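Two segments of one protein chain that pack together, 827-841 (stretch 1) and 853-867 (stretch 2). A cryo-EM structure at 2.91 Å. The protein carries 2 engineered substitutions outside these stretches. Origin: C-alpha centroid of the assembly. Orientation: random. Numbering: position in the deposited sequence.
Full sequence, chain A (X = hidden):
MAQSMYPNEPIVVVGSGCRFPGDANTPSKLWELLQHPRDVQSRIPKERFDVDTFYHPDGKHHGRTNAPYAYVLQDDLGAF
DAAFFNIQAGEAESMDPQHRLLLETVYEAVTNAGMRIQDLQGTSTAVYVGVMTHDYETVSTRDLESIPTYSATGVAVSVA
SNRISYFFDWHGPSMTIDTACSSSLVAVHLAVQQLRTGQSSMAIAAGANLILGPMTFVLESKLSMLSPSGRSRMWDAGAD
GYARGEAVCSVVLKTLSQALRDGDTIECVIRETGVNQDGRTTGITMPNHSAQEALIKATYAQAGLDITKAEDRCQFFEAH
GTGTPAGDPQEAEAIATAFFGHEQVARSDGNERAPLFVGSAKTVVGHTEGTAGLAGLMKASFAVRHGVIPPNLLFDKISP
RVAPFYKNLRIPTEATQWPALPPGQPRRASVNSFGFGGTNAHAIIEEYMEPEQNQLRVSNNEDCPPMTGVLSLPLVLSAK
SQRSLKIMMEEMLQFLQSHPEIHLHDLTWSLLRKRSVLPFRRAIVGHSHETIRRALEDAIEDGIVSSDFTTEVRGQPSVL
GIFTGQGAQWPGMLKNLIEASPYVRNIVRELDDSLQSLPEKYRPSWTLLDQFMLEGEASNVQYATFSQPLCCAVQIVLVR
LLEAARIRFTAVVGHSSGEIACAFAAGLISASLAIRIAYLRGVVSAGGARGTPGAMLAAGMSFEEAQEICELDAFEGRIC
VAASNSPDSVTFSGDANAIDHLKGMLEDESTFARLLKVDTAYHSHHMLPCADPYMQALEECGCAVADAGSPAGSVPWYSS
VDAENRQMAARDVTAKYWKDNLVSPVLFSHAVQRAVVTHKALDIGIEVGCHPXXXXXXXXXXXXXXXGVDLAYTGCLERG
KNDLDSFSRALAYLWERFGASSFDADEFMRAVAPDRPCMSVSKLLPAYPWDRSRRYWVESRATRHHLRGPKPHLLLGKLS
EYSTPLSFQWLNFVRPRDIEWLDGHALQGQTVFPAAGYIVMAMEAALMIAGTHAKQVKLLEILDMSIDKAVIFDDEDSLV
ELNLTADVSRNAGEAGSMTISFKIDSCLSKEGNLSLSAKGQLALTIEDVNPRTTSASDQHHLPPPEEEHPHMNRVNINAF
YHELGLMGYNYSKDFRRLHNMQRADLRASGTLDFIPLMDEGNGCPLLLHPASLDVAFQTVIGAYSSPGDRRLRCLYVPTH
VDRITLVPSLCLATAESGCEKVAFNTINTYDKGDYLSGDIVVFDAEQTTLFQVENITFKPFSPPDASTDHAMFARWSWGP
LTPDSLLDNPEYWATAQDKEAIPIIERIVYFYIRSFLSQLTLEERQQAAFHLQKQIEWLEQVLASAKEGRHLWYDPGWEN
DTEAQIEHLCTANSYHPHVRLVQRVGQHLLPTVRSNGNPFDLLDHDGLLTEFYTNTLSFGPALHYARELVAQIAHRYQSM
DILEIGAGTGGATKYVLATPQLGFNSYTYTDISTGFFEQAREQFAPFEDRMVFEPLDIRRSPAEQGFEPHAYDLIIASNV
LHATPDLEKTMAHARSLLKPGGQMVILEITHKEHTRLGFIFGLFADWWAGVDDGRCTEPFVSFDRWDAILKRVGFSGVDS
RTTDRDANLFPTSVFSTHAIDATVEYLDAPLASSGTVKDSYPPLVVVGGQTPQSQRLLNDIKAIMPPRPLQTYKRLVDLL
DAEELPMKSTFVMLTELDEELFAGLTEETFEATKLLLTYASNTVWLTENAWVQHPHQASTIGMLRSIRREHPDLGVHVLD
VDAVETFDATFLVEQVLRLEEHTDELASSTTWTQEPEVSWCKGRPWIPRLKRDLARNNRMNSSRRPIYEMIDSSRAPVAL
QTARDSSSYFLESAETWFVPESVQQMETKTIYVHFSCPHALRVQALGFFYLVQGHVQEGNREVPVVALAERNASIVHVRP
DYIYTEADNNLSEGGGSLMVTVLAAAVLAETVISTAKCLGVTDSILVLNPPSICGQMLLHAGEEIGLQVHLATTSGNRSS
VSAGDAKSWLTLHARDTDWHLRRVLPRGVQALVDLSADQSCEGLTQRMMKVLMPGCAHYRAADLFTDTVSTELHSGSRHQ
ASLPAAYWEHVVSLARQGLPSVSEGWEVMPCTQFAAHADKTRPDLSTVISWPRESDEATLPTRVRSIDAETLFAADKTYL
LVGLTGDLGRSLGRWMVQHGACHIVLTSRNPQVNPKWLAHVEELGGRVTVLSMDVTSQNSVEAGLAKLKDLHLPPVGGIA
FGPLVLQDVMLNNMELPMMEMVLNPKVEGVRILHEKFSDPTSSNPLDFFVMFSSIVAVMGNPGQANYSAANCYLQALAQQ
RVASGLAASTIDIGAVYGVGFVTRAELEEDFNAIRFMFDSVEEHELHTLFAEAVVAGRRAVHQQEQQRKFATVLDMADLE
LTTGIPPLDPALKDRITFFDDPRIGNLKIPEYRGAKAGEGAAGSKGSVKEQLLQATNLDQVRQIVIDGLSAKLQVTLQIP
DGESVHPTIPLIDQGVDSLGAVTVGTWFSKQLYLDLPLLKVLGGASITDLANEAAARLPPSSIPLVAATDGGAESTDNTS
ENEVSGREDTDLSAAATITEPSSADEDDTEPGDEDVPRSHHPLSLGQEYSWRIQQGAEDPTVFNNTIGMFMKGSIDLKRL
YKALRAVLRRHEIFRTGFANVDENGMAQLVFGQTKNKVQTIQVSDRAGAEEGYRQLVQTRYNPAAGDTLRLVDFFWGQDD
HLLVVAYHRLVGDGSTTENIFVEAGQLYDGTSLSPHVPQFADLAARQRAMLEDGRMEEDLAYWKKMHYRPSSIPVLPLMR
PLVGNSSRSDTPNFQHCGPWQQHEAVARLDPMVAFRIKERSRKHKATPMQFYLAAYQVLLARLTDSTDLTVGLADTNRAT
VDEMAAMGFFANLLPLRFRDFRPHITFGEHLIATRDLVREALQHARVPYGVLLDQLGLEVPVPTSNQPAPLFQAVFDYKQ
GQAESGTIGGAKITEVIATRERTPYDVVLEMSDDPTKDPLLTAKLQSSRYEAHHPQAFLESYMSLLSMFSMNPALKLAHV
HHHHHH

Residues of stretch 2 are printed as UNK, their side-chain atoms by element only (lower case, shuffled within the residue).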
ATOM      1  N   LEU A 827      36.198  43.009 -69.635  1.00210.50           N
ATOM      2  CA  LEU A 827      36.234  43.272 -68.196  1.00210.50           C
ATOM      3  C   LEU A 827      35.166  42.443 -67.486  1.00210.50           C
ATOM      4  O   LEU A 827      34.202  42.958 -66.919  1.00210.50           O
ATOM      5  CB  LEU A 827      36.053  44.763 -67.924  1.00210.50           C
ATOM      6  CG  LEU A 827      37.257  45.656 -68.240  1.00210.50           C
ATOM      7  CD1 LEU A 827      37.504  45.738 -69.741  1.00210.50           C
ATOM      8  CD2 LEU A 827      37.067  47.044 -67.648  1.00210.50           C
ATOM      9  N   PHE A 828      35.360  41.124 -67.531  1.00206.54           N
ATOM     10  CA  PHE A 828      34.399  40.209 -66.925  1.00206.54           C
ATOM     11  C   PHE A 828      34.241  40.483 -65.436  1.00206.54           C
ATOM     12  O   PHE A 828      33.127  40.422 -64.899  1.00206.54           O
ATOM     13  CB  PHE A 828      34.841  38.766 -67.166  1.00206.54           C
ATOM     14  CG  PHE A 828      34.015  37.750 -66.436  1.00206.54           C
ATOM     15  CD1 PHE A 828      32.786  37.356 -66.933  1.00206.54           C
ATOM     16  CD2 PHE A 828      34.471  37.186 -65.258  1.00206.54           C
ATOM     17  CE1 PHE A 828      32.024  36.421 -66.264  1.00206.54           C
ATOM     18  CE2 PHE A 828      33.715  36.249 -64.585  1.00206.54           C
ATOM     19  CZ  PHE A 828      32.490  35.867 -65.088  1.00206.54           C
ATOM     20  N   SER A 829      35.344  40.788 -64.753  1.00208.30           N
ATOM     21  CA  SER A 829      35.270  41.085 -63.327  1.00208.30           C
ATOM     22  C   SER A 829      34.392  42.302 -63.067  1.00208.30           C
ATOM     23  O   SER A 829      33.586  42.306 -62.130  1.00208.30           O
ATOM     24  CB  SER A 829      36.673  41.310 -62.767  1.00208.30           C
ATOM     25  OG  SER A 829      36.638  41.502 -61.363  1.00208.30           O
ATOM     26  N   HIS A 830      34.535  43.348 -63.883  1.00208.84           N
ATOM     27  CA  HIS A 830      33.730  44.548 -63.691  1.00208.84           C
ATOM     28  C   HIS A 830      32.250  44.265 -63.919  1.00208.84           C
ATOM     29  O   HIS A 830      31.394  44.761 -63.178  1.00208.84           O
ATOM     30  CB  HIS A 830      34.214  45.658 -64.624  1.00208.84           C
ATOM     31  CG  HIS A 830      33.617  46.998 -64.328  1.00208.84           C
ATOM     32  ND1 HIS A 830      33.547  47.514 -63.052  1.00208.84           N
ATOM     33  CD2 HIS A 830      33.068  47.930 -65.141  1.00208.84           C
ATOM     34  CE1 HIS A 830      32.977  48.706 -63.092  1.00208.84           C
ATOM     35  NE2 HIS A 830      32.677  48.982 -64.348  1.00208.84           N
ATOM     36  N   ALA A 831      31.927  43.476 -64.947  1.00206.21           N
ATOM     37  CA  ALA A 831      30.531  43.136 -65.201  1.00206.21           C
ATOM     38  C   ALA A 831      29.949  42.315 -64.059  1.00206.21           C
ATOM     39  O   ALA A 831      28.801  42.530 -63.651  1.00206.21           O
ATOM     40  CB  ALA A 831      30.407  42.379 -66.522  1.00206.21           C
ATOM     41  N   VAL A 832      30.723  41.363 -63.533  1.00203.60           N
ATOM     42  CA  VAL A 832      30.253  40.579 -62.393  1.00203.60           C
ATOM     43  C   VAL A 832      30.027  41.483 -61.191  1.00203.60           C
ATOM     44  O   VAL A 832      29.031  41.349 -60.470  1.00203.60           O
ATOM     45  CB  VAL A 832      31.251  39.451 -62.072  1.00203.60           C
ATOM     46  CG1 VAL A 832      30.859  38.745 -60.783  1.00203.60           C
ATOM     47  CG2 VAL A 832      31.325  38.462 -63.222  1.00203.60           C
ATOM     48  N   GLN A 833      30.956  42.410 -60.948  1.00204.70           N
ATOM     49  CA  GLN A 833      30.797  43.358 -59.852  1.00204.70           C
ATOM     50  C   GLN A 833      29.510  44.155 -60.010  1.00204.70           C
ATOM     51  O   GLN A 833      28.741  44.311 -59.056  1.00204.70           O
ATOM     52  CB  GLN A 833      32.008  44.291 -59.801  1.00204.70           C
ATOM     53  CG  GLN A 833      31.832  45.514 -58.912  1.00204.70           C
ATOM     54  CD  GLN A 833      33.095  46.347 -58.819  1.00204.70           C
ATOM     55  OE1 GLN A 833      34.094  46.056 -59.478  1.00204.70           O
ATOM     56  NE2 GLN A 833      33.059  47.390 -57.999  1.00204.70           N
ATOM     57  N   ARG A 834      29.261  44.667 -61.216  1.00204.71           N
ATOM     58  CA  ARG A 834      28.047  45.438 -61.459  1.00204.71           C
ATOM     59  C   ARG A 834      26.804  44.596 -61.201  1.00204.71           C
ATOM     60  O   ARG A 834      25.872  45.032 -60.514  1.00204.71           O
ATOM     61  CB  ARG A 834      28.050  45.965 -62.894  1.00204.71           C
ATOM     62  CG  ARG A 834      28.932  47.183 -63.106  1.00204.71           C
ATOM     63  CD  ARG A 834      28.163  48.463 -62.835  1.00204.71           C
ATOM     64  NE  ARG A 834      27.165  48.719 -63.867  1.00204.71           N
ATOM     65  CZ  ARG A 834      26.164  49.582 -63.748  1.00204.71           C
ATOM     66  NH1 ARG A 834      25.982  50.282 -62.640  1.00204.71           N
ATOM     67  NH2 ARG A 834      25.323  49.742 -64.765  1.00204.71           N
ATOM     68  N   ALA A 835      26.783  43.375 -61.736  1.00202.42           N
ATOM     69  CA  ALA A 835      25.601  42.531 -61.601  1.00202.42           C
ATOM     70  C   ALA A 835      25.329  42.186 -60.143  1.00202.42           C
ATOM     71  O   ALA A 835      24.174  42.188 -59.703  1.00202.42           O
ATOM     72  CB  ALA A 835      25.768  41.260 -62.431  1.00202.42           C
ATOM     73  N   VAL A 836      26.380  41.889 -59.373  1.00201.06           N
ATOM     74  CA  VAL A 836      26.174  41.451 -57.997  1.00201.06           C
ATOM     75  C   VAL A 836      26.008  42.613 -57.029  1.00201.06           C
ATOM     76  O   VAL A 836      25.487  42.413 -55.924  1.00201.06           O
ATOM     77  CB  VAL A 836      27.332  40.555 -57.523  1.00201.06           C
ATOM     78  CG1 VAL A 836      27.481  39.356 -58.444  1.00201.06           C
ATOM     79  CG2 VAL A 836      28.629  41.350 -57.436  1.00201.06           C
ATOM     80  N   VAL A 837      26.430  43.820 -57.398  1.00203.19           N
ATOM     81  CA  VAL A 837      26.252  44.971 -56.520  1.00203.19           C
ATOM     82  C   VAL A 837      24.916  45.657 -56.775  1.00203.19           C
ATOM     83  O   VAL A 837      24.286  46.163 -55.846  1.00203.19           O
ATOM     84  CB  VAL A 837      27.431  45.953 -56.688  1.00203.19           C
ATOM     85  CG1 VAL A 837      27.361  46.657 -58.037  1.00203.19           C
ATOM     86  CG2 VAL A 837      27.460  46.956 -55.541  1.00203.19           C
ATOM     87  N   THR A 838      24.462  45.685 -58.031  1.00203.40           N
ATOM     88  CA  THR A 838      23.147  46.233 -58.331  1.00203.40           C
ATOM     89  C   THR A 838      22.021  45.279 -57.957  1.00203.40           C
ATOM     90  O   THR A 838      20.860  45.701 -57.926  1.00203.40           O
ATOM     91  CB  THR A 838      23.047  46.581 -59.818  1.00203.40           C
ATOM     92  OG1 THR A 838      23.278  45.405 -60.605  1.00203.40           O
ATOM     93  CG2 THR A 838      24.067  47.647 -60.187  1.00203.40           C
ATOM     94  N   HIS A 839      22.334  44.017 -57.677  1.00199.67           N
ATOM     95  CA  HIS A 839      21.354  42.992 -57.331  1.00199.67           C
ATOM     96  C   HIS A 839      21.833  42.196 -56.125  1.00199.67           C
ATOM     97  O   HIS A 839      21.856  40.964 -56.128  1.00199.67           O
ATOM     98  CB  HIS A 839      21.089  42.078 -58.522  1.00199.67           C
ATOM     99  CG  HIS A 839      20.659  42.808 -59.755  1.00199.67           C
ATOM    100  ND1 HIS A 839      19.444  43.451 -59.854  1.00199.67           N
ATOM    101  CD2 HIS A 839      21.284  43.001 -60.941  1.00199.67           C
ATOM    102  CE1 HIS A 839      19.338  44.008 -61.047  1.00199.67           C
ATOM    103  NE2 HIS A 839      20.441  43.750 -61.726  1.00199.67           N
ATOM    104  N   LYS A 840      22.242  42.911 -55.069  1.00198.26           N
ATOM    105  CA  LYS A 840      22.777  42.261 -53.876  1.00198.26           C
ATOM    106  C   LYS A 840      21.912  41.094 -53.415  1.00198.26           C
ATOM    107  O   LYS A 840      22.415  40.164 -52.776  1.00198.26           O
ATOM    108  CB  LYS A 840      22.914  43.277 -52.742  1.00198.26           C
ATOM    109  CG  LYS A 840      23.805  44.464 -53.067  1.00198.26           C
ATOM    110  CD  LYS A 840      23.999  45.353 -51.848  1.00198.26           C
ATOM    111  CE  LYS A 840      24.797  46.602 -52.186  1.00198.26           C
ATOM    112  NZ  LYS A 840      24.078  47.480 -53.150  1.00198.26           N
ATOM    113  N   ALA A 841      20.618  41.119 -53.729  1.00190.64           N
ATOM    114  CA  ALA A 841      19.724  40.016 -53.389  1.00190.64           C
ATOM    115  C   ALA A 841      19.978  38.767 -54.224  1.00190.64           C
ATOM    116  O   ALA A 841      19.214  37.801 -54.093  1.00190.64           O
ATOM    117  CB  ALA A 841      18.269  40.459 -53.550  1.00190.64           C
ATOM    118  N   UNK A 853      35.634  26.712 -66.448  1.00198.16           N
ATOM    119  CA  UNK A 853      36.517  27.748 -66.971  1.00198.16           C
ATOM    120  C   UNK A 853      36.448  29.022 -66.137  1.00198.16           C
ATOM    121  O   UNK A 853      37.481  29.634 -65.843  1.00198.16           O
ATOM    122  c   UNK A 853      36.169  28.043 -68.429  1.00198.16           C
ATOM    123  N   UNK A 854      35.244  29.436 -65.745  1.00198.20           N
ATOM    124  CA  UNK A 854      35.028  30.720 -65.088  1.00198.20           C
ATOM    125  C   UNK A 854      34.674  30.585 -63.611  1.00198.20           C
ATOM    126  O   UNK A 854      34.285  31.579 -62.990  1.00198.20           O
ATOM    127  c   UNK A 854      35.290  32.953 -67.324  1.00198.20           C
ATOM    128  c   UNK A 854      32.940  32.369 -67.942  1.00198.20           C
ATOM    129  c   UNK A 854      33.924  31.494 -65.810  1.00198.20           C
ATOM    130  c   UNK A 854      34.210  31.885 -67.261  1.00198.20           C
ATOM    131  N   UNK A 855      34.801  29.393 -63.031  1.00195.56           N
ATOM    132  CA  UNK A 855      34.313  29.179 -61.670  1.00195.56           C
ATOM    133  C   UNK A 855      35.126  29.978 -60.657  1.00195.56           C
ATOM    134  O   UNK A 855      34.590  30.834 -59.944  1.00195.56           O
ATOM    135  n   UNK A 855      36.597  25.798 -57.917  1.00195.56           N
ATOM    136  c   UNK A 855      35.622  25.960 -59.031  1.00195.56           C
ATOM    137  c   UNK A 855      33.739  27.343 -59.977  1.00195.56           C
ATOM    138  c   UNK A 855      34.793  27.226 -58.881  1.00195.56           C
ATOM    139  c   UNK A 855      34.344  27.687 -61.335  1.00195.56           C
ATOM    140  N   UNK A 856      36.429  29.697 -60.570  1.00199.47           N
ATOM    141  CA  UNK A 856      37.248  30.301 -59.520  1.00199.47           C
ATOM    142  C   UNK A 856      37.292  31.820 -59.614  1.00199.47           C
ATOM    143  O   UNK A 856      36.981  32.494 -58.615  1.00199.47           O
ATOM    144  o   UNK A 856      39.519  30.349 -58.655  1.00199.47           O
ATOM    145  c   UNK A 856      38.653  29.696 -59.568  1.00199.47           C
ATOM    146  N   UNK A 857      37.680  32.423 -60.742  1.00204.14           N
ATOM    147  CA  UNK A 857      37.721  33.894 -60.784  1.00204.14           C
ATOM    148  C   UNK A 857      36.366  34.534 -60.556  1.00204.14           C
ATOM    149  O   UNK A 857      36.279  35.567 -59.882  1.00204.14           O
ATOM    150  c   UNK A 857      37.961  32.975 -62.986  1.00204.14           C
ATOM    151  c   UNK A 857      38.271  34.189 -62.187  1.00204.14           C
ATOM    152  c   UNK A 857      38.065  31.825 -62.033  1.00204.14           C
ATOM    153  N   UNK A 858      35.295  33.935 -61.080  1.00200.52           N
ATOM    154  CA  UNK A 858      33.972  34.529 -60.922  1.00200.52           C
ATOM    155  C   UNK A 858      33.528  34.501 -59.465  1.00200.52           C
ATOM    156  O   UNK A 858      33.031  35.502 -58.940  1.00200.52           O
ATOM    157  s   UNK A 858      31.285  34.453 -61.643  1.00200.52           S
ATOM    158  c   UNK A 858      32.958  33.800 -61.799  1.00200.52           C
ATOM    159  N   UNK A 859      33.690  33.358 -58.797  1.00198.69           N
ATOM    160  CA  UNK A 859      33.268  33.270 -57.403  1.00198.69           C
ATOM    161  C   UNK A 859      34.143  34.163 -56.531  1.00198.69           C
ATOM    162  O   UNK A 859      33.664  34.778 -55.569  1.00198.69           O
ATOM    163  c   UNK A 859      33.279  31.806 -56.924  1.00198.69           C
ATOM    164  c   UNK A 859      34.698  31.321 -56.676  1.00198.69           C
ATOM    165  c   UNK A 859      32.424  31.652 -55.675  1.00198.69           C
ATOM    166  N   UNK A 860      35.437  34.263 -56.855  1.00201.50           N
ATOM    167  CA  UNK A 860      36.303  35.171 -56.114  1.00201.50           C
ATOM    168  C   UNK A 860      35.854  36.616 -56.284  1.00201.50           C
ATOM    169  O   UNK A 860      35.830  37.385 -55.316  1.00201.50           O
ATOM    170  c   UNK A 860      37.751  35.002 -56.571  1.00201.50           C
ATOM    171  N   UNK A 861      35.491  37.004 -57.509  1.00205.35           N
ATOM    172  CA  UNK A 861      34.999  38.358 -57.742  1.00205.35           C
ATOM    173  C   UNK A 861      33.701  38.606 -56.986  1.00205.35           C
ATOM    174  O   UNK A 861      33.492  39.690 -56.431  1.00205.35           O
ATOM    175  o   UNK A 861      36.010  38.314 -59.941  1.00205.35           O
ATOM    176  c   UNK A 861      34.793  38.592 -59.239  1.00205.35           C
ATOM    177  c   UNK A 861      34.373  40.032 -59.506  1.00205.35           C
ATOM    178  N   UNK A 862      32.809  37.614 -56.967  1.00199.92           N
ATOM    179  CA  UNK A 862      31.552  37.764 -56.237  1.00199.92           C
ATOM    180  C   UNK A 862      31.825  37.973 -54.755  1.00199.92           C
ATOM    181  O   UNK A 862      31.229  38.847 -54.114  1.00199.92           O
ATOM    182  c   UNK A 862      29.359  35.295 -58.305  1.00199.92           C
ATOM    183  c   UNK A 862      29.451  36.578 -55.523  1.00199.92           C
ATOM    184  c   UNK A 862      30.180  36.515 -57.937  1.00199.92           C
ATOM    185  c   UNK A 862      30.643  36.545 -56.478  1.00199.92           C
ATOM    186  N   UNK A 863      32.730  37.174 -54.184  1.00200.31           N
ATOM    187  CA  UNK A 863      33.037  37.312 -52.765  1.00200.31           C
ATOM    188  C   UNK A 863      33.712  38.646 -52.469  1.00200.31           C
ATOM    189  O   UNK A 863      33.466  39.253 -51.420  1.00200.31           O
ATOM    190  c   UNK A 863      33.151  34.843 -52.150  1.00200.31           C
ATOM    191  c   UNK A 863      34.032  33.720 -51.624  1.00200.31           C
ATOM    192  c   UNK A 863      35.076  33.297 -52.644  1.00200.31           C
ATOM    193  c   UNK A 863      33.913  36.148 -52.303  1.00200.31           C
ATOM    194  n   UNK A 863      35.858  32.118 -52.183  1.00200.31           N
ATOM    195  N   UNK A 864      34.570  39.118 -53.376  1.00203.88           N
ATOM    196  CA  UNK A 864      35.250  40.390 -53.154  1.00203.88           C
ATOM    197  C   UNK A 864      34.270  41.555 -53.223  1.00203.88           C
ATOM    198  O   UNK A 864      34.276  42.436 -52.356  1.00203.88           O
ATOM    199  o   UNK A 864      37.666  38.994 -52.954  1.00203.88           O
ATOM    200  o   UNK A 864      38.035  39.147 -55.112  1.00203.88           O
ATOM    201  c   UNK A 864      37.433  39.494 -54.074  1.00203.88           C
ATOM    202  c   UNK A 864      36.370  40.568 -54.180  1.00203.88           C
ATOM    203  N   UNK A 865      33.419  41.576 -54.250  1.00203.39           N
ATOM    204  CA  UNK A 865      32.456  42.663 -54.397  1.00203.39           C
ATOM    205  C   UNK A 865      31.470  42.652 -53.237  1.00203.39           C
ATOM    206  O   UNK A 865      31.202  43.687 -52.614  1.00203.39           O
ATOM    207  c   UNK A 865      31.734  42.559 -55.751  1.00203.39           C
ATOM    208  c   UNK A 865      32.734  42.615 -56.898  1.00203.39           C
ATOM    209  c   UNK A 865      30.695  43.664 -55.889  1.00203.39           C
ATOM    210  N   UNK A 866      30.917  41.482 -52.929  1.00200.85           N
ATOM    211  CA  UNK A 866      30.052  41.292 -51.767  1.00200.85           C
ATOM    212  C   UNK A 866      30.929  40.681 -50.679  1.00200.85           C
ATOM    213  O   UNK A 866      31.067  39.462 -50.576  1.00200.85           O
ATOM    214  c   UNK A 866      28.856  40.412 -52.111  1.00200.85           C
ATOM    215  c   UNK A 866      27.438  42.303 -52.976  1.00200.85           C
ATOM    216  c   UNK A 866      27.981  40.912 -53.265  1.00200.85           C
ATOM    217  c   UNK A 866      26.844  39.940 -53.536  1.00200.85           C
ATOM    218  N   UNK A 867      31.520  41.548 -49.860  1.00201.48           N
ATOM    219  CA  UNK A 867      32.556  41.134 -48.919  1.00201.48           C
ATOM    220  C   UNK A 867      32.087  39.972 -48.058  1.00201.48           C
ATOM    221  O   UNK A 867      31.148  40.105 -47.268  1.00201.48           O
ATOM    222  c   UNK A 867      32.951  42.321 -48.037  1.00201.48           C
ATOM    223  o   UNK A 867      33.996  41.968 -47.148  1.00201.48           O
TER

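Position 853 carries a single side-chain carbon and lies out of reach of stretch 1, which makes it Ala853. At 854 four carbons fork at the second, and one tip approaches the ring of Phe828; this is Leu854, with CD1 4.5 Å from Phe828 CE1 and oblique to the ring. Position 855 has four carbons in a row ending in nitrogen, without a partner on stretch 1: Lys855. One carbon followed by one oxygen at 856 gives Ser856. At 857 three carbons close a ring onto the backbone nitrogen, the mark of Pro857, whose place in the first turn costs the helix no backbone bond.

Position 858 shows one carbon and then a sulfur. Its CB lies 3.8 Å from Phe828 CE2, near the plane of the ring, and the sulfur packs on Val832; this is Cys858, with SG 4.3 Å from Val832 CG2 and also at the ring edge. Three carbons at 859, two of them carried by the first, identify Val859, whose CA-to-CB bond points away from stretch 1. The lone carbon of 860 is Ala860.

At 861 one carbon carries an oxygen and a carbon. The methyl packs on Ser829, and the oxygen turns back to its own helix: the residue is Thr861, with CG2 3.3 Å from Ser829 OG and OG1 donating to Pro857 O at 2.8 Å. Position 862 has four carbons forked at the first, one arm two carbons long and packed on Val832 and Val836; this is Ile862, its CG1 3.7 Å from Val832 CG1 and 4.0 Å from Val836 CG1. Four carbons ending in nitrogen at 863 make Lys863, and two carbons, the second bearing two oxygens, make 864 Asp864; neither reaches stretch 1.

At 865 three carbons branch at the first; the CA-to-CB bond points toward stretch 1 and the tips pack on Gln833 and Val836: Val865, with CG2 3.4 Å from Gln833 CB and CG1 3.5 Å from Val836 CG2. At 866 four carbons fork at the second, and the side-chain end comes nearer, against Val836; this is Leu866, its CD1 4.1 Å from Val836 CB. One carbon and one oxygen at 867 give Ser867.

The helix axes cross at -47° and approach to 9.2 Å; the stretches bury 577 Å², both sides summed. No hydrogen bond joins them. Phe828, Val832 and Val836, spaced one turn apart, present an apolar ridge to Leu854, Cys858, Ile862, Val865 and Leu866, so the contact rests on side-chain packing. Thr861 adds its methyl, CG2 lying 4.0 Å from Val832 CG1.

Stretch 2 (853-867) ALKSPCVATIKDVLS
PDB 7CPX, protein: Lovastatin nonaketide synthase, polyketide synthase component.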